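Local coordinates for uncharacterized protein SPO1766 (Silicibacter pomeroyi, PDB 3DNX), which is of unknown function but belongs to the MmcB-like family of the PDDEXK nuclease clan, and is probably linked to DNA repair, at residues I54-K60 with C79-A85; P37-V43 with G74-W78; R18-H23 with A104-E110. One frame throughout, in Å; residues are numbered along the deposited sequence.

Interaction 1: I54-K60 with C79-A85; sequences IWVIECK and CDRYFWA. With NA (sodium ion), chain C.
Lay the two extended strands 54-59 and 81-85 side by side and parallel, their axes 4.6 Å apart at closest and twisted by -23°. Pair Trp55 with Arg81 and continue in step to Cys59 with Ala85. Hydrogen bonds run from Arg81 N to Ile54 O (3.2 Å), Val56 N to Arg81 O (3.0 Å), Phe83 N to Val56 O (2.8 Å), Glu58 N to Phe83 O (2.9 Å), Ala85 N to Glu58 O (2.8 Å) and Lys60 N to Ala85 O (2.9 Å). Ile54 O also accepts from Asp80 N at 2.7 Å, and Asp80 OD2 takes Ile54 N at 2.7 Å. On one face the Phe83 ring (chi1 m) leans obliquely on Trp55, with Phe83 CE2 3.4 Å from Trp55 CD2. Arg81 CB sits over the indole's five-membered ring; small Ala85 leaves a hollow that Ile57 CG2 enters, 3.5 Å from Ala85 CB. Helix 12-26 covers this face, with Val20 on Ile57 and Ala85. On the other, Val56 wedges between Cys79 CB (3.6 Å from Val56 CG2) and Tyr82 CD1 (3.6 Å from Val56 CG1). Cys59 O binds sodium at 2.5 Å, joined by Asp65. Strand 54-59, helix 63-68 and strand 81-86 form a beta-alpha-beta unit, and Glu58-Cys59-Lys60 fits the E-x-K end of the PDDEXK nuclease motif.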
loop_
_atom_site.group_PDB
_atom_site.type_symbol
_atom_site.label_atom_id
_atom_site.label_comp_id
_atom_site.label_asym_id
_atom_site.label_seq_id
_atom_site.Cartn_x
_atom_site.Cartn_y
_atom_site.Cartn_z
ATOM N N ILE A 54 -12.808 6.340 -2.236
ATOM C CA ILE A 54 -12.243 5.563 -3.347
ATOM C C ILE A 54 -12.646 6.241 -4.668
ATOM O O ILE A 54 -13.830 6.472 -4.937
ATOM C CB ILE A 54 -12.693 4.063 -3.308
ATOM C CG1 ILE A 54 -12.115 3.370 -2.066
ATOM C CG2 ILE A 54 -12.202 3.278 -4.554
ATOM C CD1 ILE A 54 -12.950 2.210 -1.603
ATOM N N TRP A 55 -11.621 6.574 -5.468
ATOM C CA TRP A 55 -11.764 7.165 -6.785
ATOM C C TRP A 55 -11.203 6.235 -7.834
ATOM O O TRP A 55 -10.161 5.623 -7.642
ATOM C CB TRP A 55 -10.973 8.463 -6.852
ATOM C CG TRP A 55 -11.540 9.596 -6.065
ATOM C CD1 TRP A 55 -12.528 9.556 -5.129
ATOM C CD2 TRP A 55 -11.102 10.954 -6.126
ATOM N NE1 TRP A 55 -12.721 10.808 -4.584
ATOM C CE2 TRP A 55 -11.861 11.684 -5.192
ATOM C CE3 TRP A 55 -10.128 11.606 -6.851
ATOM C CZ2 TRP A 55 -11.696 13.050 -4.994
ATOM C CZ3 TRP A 55 -9.972 12.990 -6.658
ATOM C CH2 TRP A 55 -10.757 13.674 -5.734
ATOM N N VAL A 56 -11.920 6.091 -8.927
ATOM C CA VAL A 56 -11.431 5.387 -10.087
ATOM C C VAL A 56 -11.202 6.452 -11.154
ATOM O O VAL A 56 -12.087 7.302 -11.435
ATOM C CB VAL A 56 -12.436 4.331 -10.565
ATOM C CG1 VAL A 56 -12.202 3.965 -12.061
ATOM C CG2 VAL A 56 -12.396 3.117 -9.616
ATOM N N ILE A 57 -10.013 6.404 -11.748
ATOM C CA ILE A 57 -9.661 7.294 -12.843
ATOM C C ILE A 57 -9.220 6.457 -14.030
ATOM O O ILE A 57 -8.234 5.711 -13.960
ATOM C CB ILE A 57 -8.544 8.299 -12.462
ATOM C CG1 ILE A 57 -8.979 9.128 -11.266
ATOM C CG2 ILE A 57 -8.183 9.243 -13.630
ATOM C CD1 ILE A 57 -8.216 8.781 -10.040
ATOM N N GLU A 58 -9.972 6.589 -15.125
ATOM C CA GLU A 58 -9.637 5.965 -16.367
ATOM C C GLU A 58 -8.907 6.960 -17.259
ATOM O O GLU A 58 -9.489 8.008 -17.650
ATOM C CB GLU A 58 -10.912 5.454 -17.063
ATOM C CG GLU A 58 -11.510 4.241 -16.442
ATOM C CD GLU A 58 -10.619 3.029 -16.584
ATOM O OE1 GLU A 58 -10.595 2.439 -17.684
ATOM O OE2 GLU A 58 -9.948 2.666 -15.599
ATOM N N CYS A 59 -7.708 6.572 -17.653
ATOM C CA CYS A 59 -6.785 7.393 -18.399
ATOM C C CYS A 59 -6.882 7.032 -19.863
ATOM O O CYS A 59 -6.369 6.021 -20.291
ATOM C CB CYS A 59 -5.357 7.215 -17.873
ATOM S SG CYS A 59 -5.192 7.668 -16.131
ATOM N N LYS A 60 -7.544 7.873 -20.655
ATOM C CA LYS A 60 -7.709 7.584 -22.073
ATOM C C LYS A 60 -6.781 8.463 -22.916
ATOM O O LYS A 60 -6.875 9.672 -22.915
ATOM C CB LYS A 60 -9.164 7.758 -22.469
ATOM C CG LYS A 60 -10.103 6.874 -21.668
ATOM C CD LYS A 60 -9.748 5.418 -21.959
ATOM C CE LYS A 60 -10.571 4.469 -21.188
ATOM N NZ LYS A 60 -10.203 3.028 -21.476
ATOM N N CYS A 79 -16.467 2.410 -6.807
ATOM C CA CYS A 79 -15.874 3.669 -6.360
ATOM C C CYS A 79 -16.900 4.637 -5.784
ATOM O O CYS A 79 -18.091 4.451 -5.940
ATOM C CB CYS A 79 -15.098 4.340 -7.505
ATOM S SG CYS A 79 -16.063 4.822 -8.949
ATOM N N ASP A 80 -16.414 5.615 -5.031
ATOM C CA ASP A 80 -17.222 6.723 -4.573
ATOM C C ASP A 80 -17.345 7.765 -5.683
ATOM O O ASP A 80 -18.407 8.340 -5.845
ATOM C CB ASP A 80 -16.608 7.377 -3.346
ATOM C CG ASP A 80 -16.520 6.453 -2.181
ATOM O OD1 ASP A 80 -17.539 5.811 -1.819
ATOM O OD2 ASP A 80 -15.447 6.384 -1.599
ATOM N N ARG A 81 -16.267 7.988 -6.441
ATOM C CA ARG A 81 -16.233 8.954 -7.536
ATOM C C ARG A 81 -15.461 8.352 -8.709
ATOM O O ARG A 81 -14.445 7.709 -8.515
ATOM C CB ARG A 81 -15.578 10.258 -7.110
ATOM C CG ARG A 81 -16.296 10.978 -5.978
ATOM C CD ARG A 81 -15.762 12.375 -5.807
ATOM N NE ARG A 81 -16.056 12.932 -4.494
ATOM C CZ ARG A 81 -16.902 13.925 -4.235
ATOM N NH1 ARG A 81 -17.066 14.330 -2.987
ATOM N NH2 ARG A 81 -17.548 14.546 -5.189
ATOM N N TYR A 82 -16.008 8.526 -9.896
ATOM C CA TYR A 82 -15.446 8.070 -11.175
ATOM C C TYR A 82 -15.076 9.246 -12.077
ATOM O O TYR A 82 -15.891 10.187 -12.302
ATOM C CB TYR A 82 -16.467 7.186 -11.914
ATOM C CG TYR A 82 -15.963 6.752 -13.248
ATOM C CD1 TYR A 82 -15.152 5.647 -13.368
ATOM C CD2 TYR A 82 -16.307 7.458 -14.412
ATOM C CE1 TYR A 82 -14.651 5.253 -14.602
ATOM C CE2 TYR A 82 -15.802 7.089 -15.639
ATOM C CZ TYR A 82 -15.005 5.956 -15.726
ATOM O OH TYR A 82 -14.507 5.550 -16.932
ATOM N N PHE A 83 -13.836 9.211 -12.580
ATOM C CA PHE A 83 -13.244 10.271 -13.410
ATOM C C PHE A 83 -12.630 9.694 -14.663
ATOM O O PHE A 83 -12.098 8.552 -14.663
ATOM C CB PHE A 83 -12.075 11.003 -12.753
ATOM C CG PHE A 83 -12.394 11.664 -11.440
ATOM C CD1 PHE A 83 -12.519 13.032 -11.336
ATOM C CD2 PHE A 83 -12.526 10.890 -10.289
ATOM C CE1 PHE A 83 -12.785 13.635 -10.104
ATOM C CE2 PHE A 83 -12.781 11.477 -9.068
ATOM C CZ PHE A 83 -12.931 12.848 -8.975
ATOM N N TRP A 84 -12.681 10.514 -15.720
ATOM C CA TRP A 84 -11.807 10.362 -16.875
ATOM C C TRP A 84 -10.578 11.233 -16.698
ATOM O O TRP A 84 -10.657 12.258 -16.044
ATOM C CB TRP A 84 -12.518 10.751 -18.153
ATOM C CG TRP A 84 -13.790 10.022 -18.388
ATOM C CD1 TRP A 84 -15.027 10.444 -18.051
ATOM C CD2 TRP A 84 -13.949 8.740 -19.018
ATOM N NE1 TRP A 84 -15.967 9.507 -18.440
ATOM C CE2 TRP A 84 -15.312 8.443 -19.008
ATOM C CE3 TRP A 84 -13.057 7.817 -19.579
ATOM C CZ2 TRP A 84 -15.818 7.272 -19.563
ATOM C CZ3 TRP A 84 -13.554 6.650 -20.108
ATOM C CH2 TRP A 84 -14.908 6.381 -20.089
ATOM N N ALA A 85 -9.448 10.796 -17.239
ATOM C CA ALA A 85 -8.222 11.619 -17.335
ATOM C C ALA A 85 -7.750 11.548 -18.799
ATOM O O ALA A 85 -7.562 10.473 -19.337
ATOM C CB ALA A 85 -7.125 11.140 -16.367
HETATM NA NA NA C . -5.818 3.787 -21.314
HETATM O O HOH W 1 -14.784 11.608 -2.301
HETATM O O HOH W 2 -7.689 2.946 -20.202
HETATM O O HOH W 3 -4.243 3.511 -19.755
HETATM O O HOH W 4 -5.786 1.840 -22.585
#

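Interaction 2: P37-V43 with G74-W78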
loop_
_atom_site.group_PDB
_atom_site.type_symbol
_atom_site.label_atom_id
_atom_site.label_comp_id
_atom_site.label_asym_id
_atom_site.label_seq_id
_atom_site.Cartn_x
_atom_site.Cartn_y
_atom_site.Cartn_z
ATOM N N PRO A 37 -10.576 -4.510 -9.112
ATOM C CA PRO A 37 -11.604 -4.532 -8.063
ATOM C C PRO A 37 -12.442 -5.814 -8.003
ATOM O O PRO A 37 -13.066 -6.098 -6.971
ATOM C CB PRO A 37 -12.457 -3.307 -8.404
ATOM C CG PRO A 37 -12.301 -3.123 -9.900
ATOM C CD PRO A 37 -10.951 -3.662 -10.266
ATOM N N ALA A 38 -12.458 -6.569 -9.096
ATOM C CA ALA A 38 -13.252 -7.782 -9.212
ATOM C C ALA A 38 -12.772 -8.471 -10.474
ATOM O O ALA A 38 -12.207 -7.825 -11.365
ATOM C CB ALA A 38 -14.761 -7.464 -9.319
ATOM N N ARG A 39 -12.987 -9.780 -10.520
ATOM C CA ARG A 39 -12.638 -10.595 -11.677
ATOM C C ARG A 39 -13.106 -9.935 -12.947
ATOM O O ARG A 39 -14.251 -9.507 -13.021
ATOM C CB ARG A 39 -13.325 -11.957 -11.599
ATOM C CG ARG A 39 -12.538 -13.019 -10.905
ATOM C CD ARG A 39 -13.038 -14.375 -11.342
ATOM N NE ARG A 39 -12.250 -15.475 -10.797
ATOM C CZ ARG A 39 -11.174 -16.017 -11.366
ATOM N NH1 ARG A 39 -10.711 -15.569 -12.525
ATOM N NH2 ARG A 39 -10.561 -17.027 -10.760
ATOM N N GLY A 40 -12.236 -9.880 -13.951
ATOM C CA GLY A 40 -12.604 -9.353 -15.257
ATOM C C GLY A 40 -12.581 -7.844 -15.407
ATOM O O GLY A 40 -12.846 -7.345 -16.486
ATOM N N LEU A 41 -12.272 -7.102 -14.344
ATOM C CA LEU A 41 -12.146 -5.649 -14.442
ATOM C C LEU A 41 -10.758 -5.189 -14.040
ATOM O O LEU A 41 -10.112 -5.788 -13.189
ATOM C CB LEU A 41 -13.154 -4.948 -13.527
ATOM C CG LEU A 41 -14.636 -5.130 -13.845
ATOM C CD1 LEU A 41 -15.458 -4.571 -12.687
ATOM C CD2 LEU A 41 -14.989 -4.427 -15.182
ATOM N N ARG A 42 -10.327 -4.097 -14.638
ATOM C CA ARG A 42 -9.091 -3.449 -14.231
ATOM C C ARG A 42 -9.212 -1.954 -14.430
ATOM O O ARG A 42 -9.710 -1.510 -15.471
ATOM C CB ARG A 42 -7.916 -3.988 -15.015
ATOM C CG ARG A 42 -6.593 -3.695 -14.338
ATOM C CD ARG A 42 -5.444 -4.300 -15.097
ATOM N NE ARG A 42 -5.302 -3.628 -16.377
ATOM C CZ ARG A 42 -4.322 -3.835 -17.256
ATOM N NH1 ARG A 42 -3.329 -4.695 -16.988
ATOM N NH2 ARG A 42 -4.328 -3.145 -18.408
ATOM N N VAL A 43 -8.833 -1.176 -13.420
ATOM C CA VAL A 43 -8.936 0.264 -13.528
ATOM C C VAL A 43 -7.540 0.873 -13.633
ATOM O O VAL A 43 -6.604 0.401 -13.014
ATOM C CB VAL A 43 -9.748 0.911 -12.356
ATOM C CG1 VAL A 43 -11.106 0.206 -12.112
ATOM C CG2 VAL A 43 -8.961 0.995 -11.130
ATOM N N GLY A 74 -19.778 0.068 -15.616
ATOM C CA GLY A 74 -19.463 -1.026 -14.691
ATOM C C GLY A 74 -18.436 -0.705 -13.631
ATOM O O GLY A 74 -18.358 -1.411 -12.604
ATOM N N TYR A 75 -17.635 0.337 -13.859
ATOM C CA TYR A 75 -16.713 0.798 -12.839
ATOM C C TYR A 75 -17.395 1.538 -11.689
ATOM O O TYR A 75 -16.837 1.638 -10.605
ATOM C CB TYR A 75 -15.647 1.723 -13.403
ATOM C CG TYR A 75 -14.755 1.160 -14.472
ATOM C CD1 TYR A 75 -14.681 1.776 -15.720
ATOM C CD2 TYR A 75 -13.944 0.049 -14.240
ATOM C CE1 TYR A 75 -13.839 1.306 -16.713
ATOM C CE2 TYR A 75 -13.088 -0.444 -15.250
ATOM C CZ TYR A 75 -13.051 0.187 -16.480
ATOM O OH TYR A 75 -12.234 -0.250 -17.498
ATOM N N LEU A 76 -18.587 2.066 -11.923
ATOM C CA LEU A 76 -19.254 2.925 -10.940
ATOM C C LEU A 76 -19.486 2.298 -9.556
ATOM O O LEU A 76 -19.322 2.962 -8.518
ATOM C CB LEU A 76 -20.573 3.442 -11.544
ATOM C CG LEU A 76 -20.388 4.372 -12.768
ATOM C CD1 LEU A 76 -21.704 5.056 -13.176
ATOM C CD2 LEU A 76 -19.294 5.414 -12.493
ATOM N N GLU A 77 -19.887 1.028 -9.548
ATOM C CA GLU A 77 -20.161 0.314 -8.326
ATOM C C GLU A 77 -18.909 0.004 -7.506
ATOM O O GLU A 77 -19.010 -0.527 -6.405
ATOM C CB GLU A 77 -20.931 -0.987 -8.626
ATOM C CG GLU A 77 -20.198 -2.053 -9.468
ATOM C CD GLU A 77 -20.880 -3.407 -9.360
ATOM O OE1 GLU A 77 -21.510 -3.660 -8.303
ATOM O OE2 GLU A 77 -20.791 -4.220 -10.312
ATOM N N TRP A 78 -17.736 0.321 -8.039
ATOM C CA TRP A 78 -16.479 0.025 -7.357
ATOM C C TRP A 78 -15.765 1.267 -6.849
ATOM O O TRP A 78 -14.589 1.176 -6.509
ATOM C CB TRP A 78 -15.556 -0.752 -8.295
ATOM C CG TRP A 78 -16.153 -2.037 -8.703
ATOM C CD1 TRP A 78 -16.650 -2.353 -9.929
ATOM C CD2 TRP A 78 -16.371 -3.188 -7.868
ATOM N NE1 TRP A 78 -17.156 -3.640 -9.917
ATOM C CE2 TRP A 78 -16.997 -4.171 -8.665
ATOM C CE3 TRP A 78 -16.098 -3.479 -6.521
ATOM C CZ2 TRP A 78 -17.335 -5.418 -8.174
ATOM C CZ3 TRP A 78 -16.425 -4.712 -6.035
ATOM C CH2 TRP A 78 -17.051 -5.675 -6.856
HETATM O O HOH W 5 -11.939 -3.371 -16.981
#
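Trp78 gives up the most surface here, with Tyr75 close behind. With chi1 at -61° and chi2 at 108° the Trp78 indole lies against the loop 37-43, and three residues meet it: Pro37, whose CB is 3.9 Å from Trp78 CG and whose O lies over a face of the ring; Ala38, with CB 3.5 Å from Trp78 CZ2; and Leu41, with CD1 3.4 Å from Trp78 NE1. That indole nitrogen is buried by the contact and has no hydrogen-bond partner in the model. Ala38 and Leu41 are brought to the same ring by a type II beta turn, closed by Leu41 N to Ala38 O at 3.1 Å; Gly40 takes the positive phi of 82° at its third position, and the turn swings Arg39 outward. The turn belongs to the connection between antiparallel strands 30-35 and 43-48 of the mixed sheet, while 74-78 lies late in the crossover from helix 63-68 to strand 81-86, with helical backbone angles at 74-77. Leu41, in the m,t rotamer, also sends CD2 to within 4.4 Å of Tyr75 CE2. Tyr75 (chi1 -60°) lays its ring beside Val43, with Val43 CG1 3.6 Å from Tyr75 CD2, and reaches Asp69 with its hydroxyl. A water accepts from Arg42 N at 2.9 Å and donates to Tyr75 OH at 3.2 Å. Beyond the pair, Leu128 of helix 122-144 packs on Pro37 and Trp78, and Arg124 makes a cation-pi contact with Trp78.

Interaction 3: R18-H23 with A104-E110; sequences RGVARH and ADAYDAE
A helix and a hairpin turn come so close at Gly19 that its CA is 4.0 Å from Asp108 CA, and an ideal CB would clash, 1.9 Å from Asp105 O and 2.4 Å from Asp108 O. This is helix 12-26 packed against the turn of the beta-hairpin formed by strands 100-104 and 109-113 at the edge of the mixed sheet. Build 18-23 as regular alpha helix. Fold the tip with Asp105 (chi1 p) in an Asx turn, OD1 accepting Tyr107 N at 2.9 Å, and close it with Asp105 N to Asp108 O at 3.1 Å. Gly19 CA makes CA-H...O contacts with Asp105 O (3.2 Å) and Asp108 O (3.5 Å). One helical turn apart, two extended arginines bond to carbonyls of the tip: Arg18 NH2 (chi1 to chi3 all t) to Ala106 O at 3.0 Å, and Arg22 NH1 (chi1 m, then t,t) to Tyr107 O at 3.1 Å. Arg22 also forms a salt bridge with Asp145 of the second subunit, so the contact borders the dimer interface. Inside, Val20 CG2 meets Ala104 CB at 4.0 Å. His23, chi1 t, has Ala109 O over one face of its ring, and a water bridges His23 ND1 at 2.7 Å and Asp108 OD1 at 2.6 Å.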
loop_
_atom_site.group_PDB
_atom_site.type_symbol
_atom_site.label_atom_id
_atom_site.label_comp_id
_atom_site.label_asym_id
_atom_site.label_seq_id
_atom_site.Cartn_x
_atom_site.Cartn_y
_atom_site.Cartn_z
ATOM N N ARG A 18 0.820 8.893 -14.508
ATOM C CA ARG A 18 1.896 9.560 -13.724
ATOM C C ARG A 18 1.495 10.903 -13.249
ATOM O O ARG A 18 1.636 11.207 -12.066
ATOM C CB ARG A 18 3.187 9.642 -14.544
ATOM C CG ARG A 18 4.456 10.054 -13.761
ATOM C CD ARG A 18 5.536 10.055 -14.841
ATOM N NE ARG A 18 6.885 10.208 -14.395
ATOM C CZ ARG A 18 7.618 11.305 -14.552
ATOM N NH1 ARG A 18 8.880 11.283 -14.132
ATOM N NH2 ARG A 18 7.117 12.417 -15.100
ATOM N N GLY A 19 0.915 11.696 -14.148
ATOM C CA GLY A 19 0.442 13.037 -13.795
ATOM C C GLY A 19 -0.702 13.014 -12.851
ATOM O O GLY A 19 -0.731 13.770 -11.866
ATOM N N VAL A 20 -1.620 12.057 -13.051
ATOM C CA VAL A 20 -2.723 11.900 -12.122
ATOM C C VAL A 20 -2.237 11.581 -10.694
ATOM O O VAL A 20 -2.724 12.195 -9.700
ATOM C CB VAL A 20 -3.753 10.806 -12.624
ATOM C CG1 VAL A 20 -4.787 10.540 -11.546
ATOM C CG2 VAL A 20 -4.435 11.255 -13.937
ATOM N N ALA A 21 -1.315 10.610 -10.597
ATOM C CA ALA A 21 -0.744 10.187 -9.316
ATOM C C ALA A 21 -0.029 11.354 -8.579
ATOM O O ALA A 21 -0.168 11.485 -7.350
ATOM C CB ALA A 21 0.182 9.022 -9.505
ATOM N N ARG A 22 0.725 12.151 -9.323
ATOM C CA ARG A 22 1.401 13.361 -8.743
ATOM C C ARG A 22 0.371 14.252 -8.147
ATOM O O ARG A 22 0.526 14.720 -7.017
ATOM C CB ARG A 22 2.201 14.114 -9.786
ATOM C CG ARG A 22 3.426 13.426 -10.218
ATOM C CD ARG A 22 4.113 14.134 -11.376
ATOM N NE ARG A 22 5.465 13.625 -11.555
ATOM C CZ ARG A 22 6.499 14.350 -11.977
ATOM N NH1 ARG A 22 6.365 15.620 -12.358
ATOM N NH2 ARG A 22 7.680 13.789 -12.074
ATOM N N HIS A 23 -0.723 14.509 -8.903
ATOM C CA HIS A 23 -1.724 15.473 -8.469
ATOM C C HIS A 23 -2.537 14.979 -7.283
ATOM O O HIS A 23 -2.793 15.739 -6.329
ATOM C CB HIS A 23 -2.663 15.856 -9.652
ATOM C CG HIS A 23 -3.604 16.975 -9.326
ATOM N ND1 HIS A 23 -3.161 18.227 -8.961
ATOM C CD2 HIS A 23 -4.958 17.006 -9.215
ATOM C CE1 HIS A 23 -4.197 18.997 -8.709
ATOM N NE2 HIS A 23 -5.296 18.281 -8.848
ATOM N N ALA A 104 -4.615 15.937 -17.896
ATOM C CA ALA A 104 -3.363 15.420 -17.371
ATOM C C ALA A 104 -2.306 15.328 -18.474
ATOM O O ALA A 104 -2.622 15.391 -19.684
ATOM C CB ALA A 104 -3.590 14.023 -16.734
ATOM N N ASP A 105 -1.054 15.235 -18.027
ATOM C CA ASP A 105 0.080 14.803 -18.862
ATOM C C ASP A 105 1.047 14.044 -17.965
ATOM O O ASP A 105 0.668 13.704 -16.867
ATOM C CB ASP A 105 0.752 15.970 -19.621
ATOM C CG ASP A 105 1.381 17.039 -18.707
ATOM O OD1 ASP A 105 1.603 16.851 -17.493
ATOM O OD2 ASP A 105 1.687 18.122 -19.234
ATOM N N ALA A 106 2.283 13.790 -18.407
ATOM C CA ALA A 106 3.198 12.981 -17.606
ATOM C C ALA A 106 3.639 13.700 -16.354
ATOM O O ALA A 106 4.168 13.050 -15.485
ATOM C CB ALA A 106 4.441 12.532 -18.417
ATOM N N TYR A 107 3.399 15.013 -16.240
ATOM C CA TYR A 107 4.030 15.783 -15.203
ATOM C C TYR A 107 3.104 16.336 -14.140
ATOM O O TYR A 107 3.570 16.739 -13.066
ATOM C CB TYR A 107 4.776 16.944 -15.832
ATOM C CG TYR A 107 5.707 16.459 -16.916
ATOM C CD1 TYR A 107 6.863 15.795 -16.581
ATOM C CD2 TYR A 107 5.378 16.591 -18.269
ATOM C CE1 TYR A 107 7.749 15.343 -17.552
ATOM C CE2 TYR A 107 6.239 16.118 -19.256
ATOM C CZ TYR A 107 7.427 15.500 -18.883
ATOM O OH TYR A 107 8.313 15.012 -19.812
ATOM N N ASP A 108 1.818 16.372 -14.438
ATOM C CA ASP A 108 0.821 16.962 -13.527
ATOM C C ASP A 108 -0.579 16.695 -14.047
ATOM O O ASP A 108 -0.748 16.084 -15.096
ATOM C CB ASP A 108 1.056 18.447 -13.385
ATOM C CG ASP A 108 0.529 19.038 -12.048
ATOM O OD1 ASP A 108 -0.158 18.372 -11.233
ATOM O OD2 ASP A 108 0.827 20.207 -11.848
ATOM N N ALA A 109 -1.586 17.130 -13.291
ATOM C CA ALA A 109 -2.967 17.022 -13.676
ATOM C C ALA A 109 -3.814 18.051 -12.947
ATOM O O ALA A 109 -3.386 18.645 -11.953
ATOM C CB ALA A 109 -3.500 15.622 -13.423
ATOM N N GLU A 110 -5.007 18.328 -13.472
ATOM C CA GLU A 110 -5.978 19.176 -12.752
ATOM C C GLU A 110 -7.382 18.635 -12.905
ATOM O O GLU A 110 -7.749 18.153 -13.953
ATOM C CB GLU A 110 -5.910 20.632 -13.222
ATOM C CG GLU A 110 -6.222 20.830 -14.703
ATOM C CD GLU A 110 -6.043 22.258 -15.208
ATOM O OE1 GLU A 110 -5.644 23.148 -14.445
ATOM O OE2 GLU A 110 -6.292 22.495 -16.424
HETATM O O HOH W 6 -0.548 18.863 -8.659
#

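Overall arrangement
Interaction 1 is buried near the centre of the chain, two parallel strands held by backbone bonds; interactions 2 and 3 are partly buried and lie on opposite sides of the chain's centre, about 22 Å apart between centres, without touching. Each meets interaction 1. Tyr75 of interaction 2 packs on Tyr82, and its hydroxyl probably bonds to Glu58; from interaction 3, Val20 rests on Ala85, Ile57 and Cys59. Interactions 1 and 3 reach the same sheet. The chemistry follows the place: interaction 2 has no direct hydrogen bond between its segments and relies on apolar packing around Trp78 and Tyr75, whereas interaction 3, beside the second subunit, joins arginine side chains to backbone carbonyls of a strand connection.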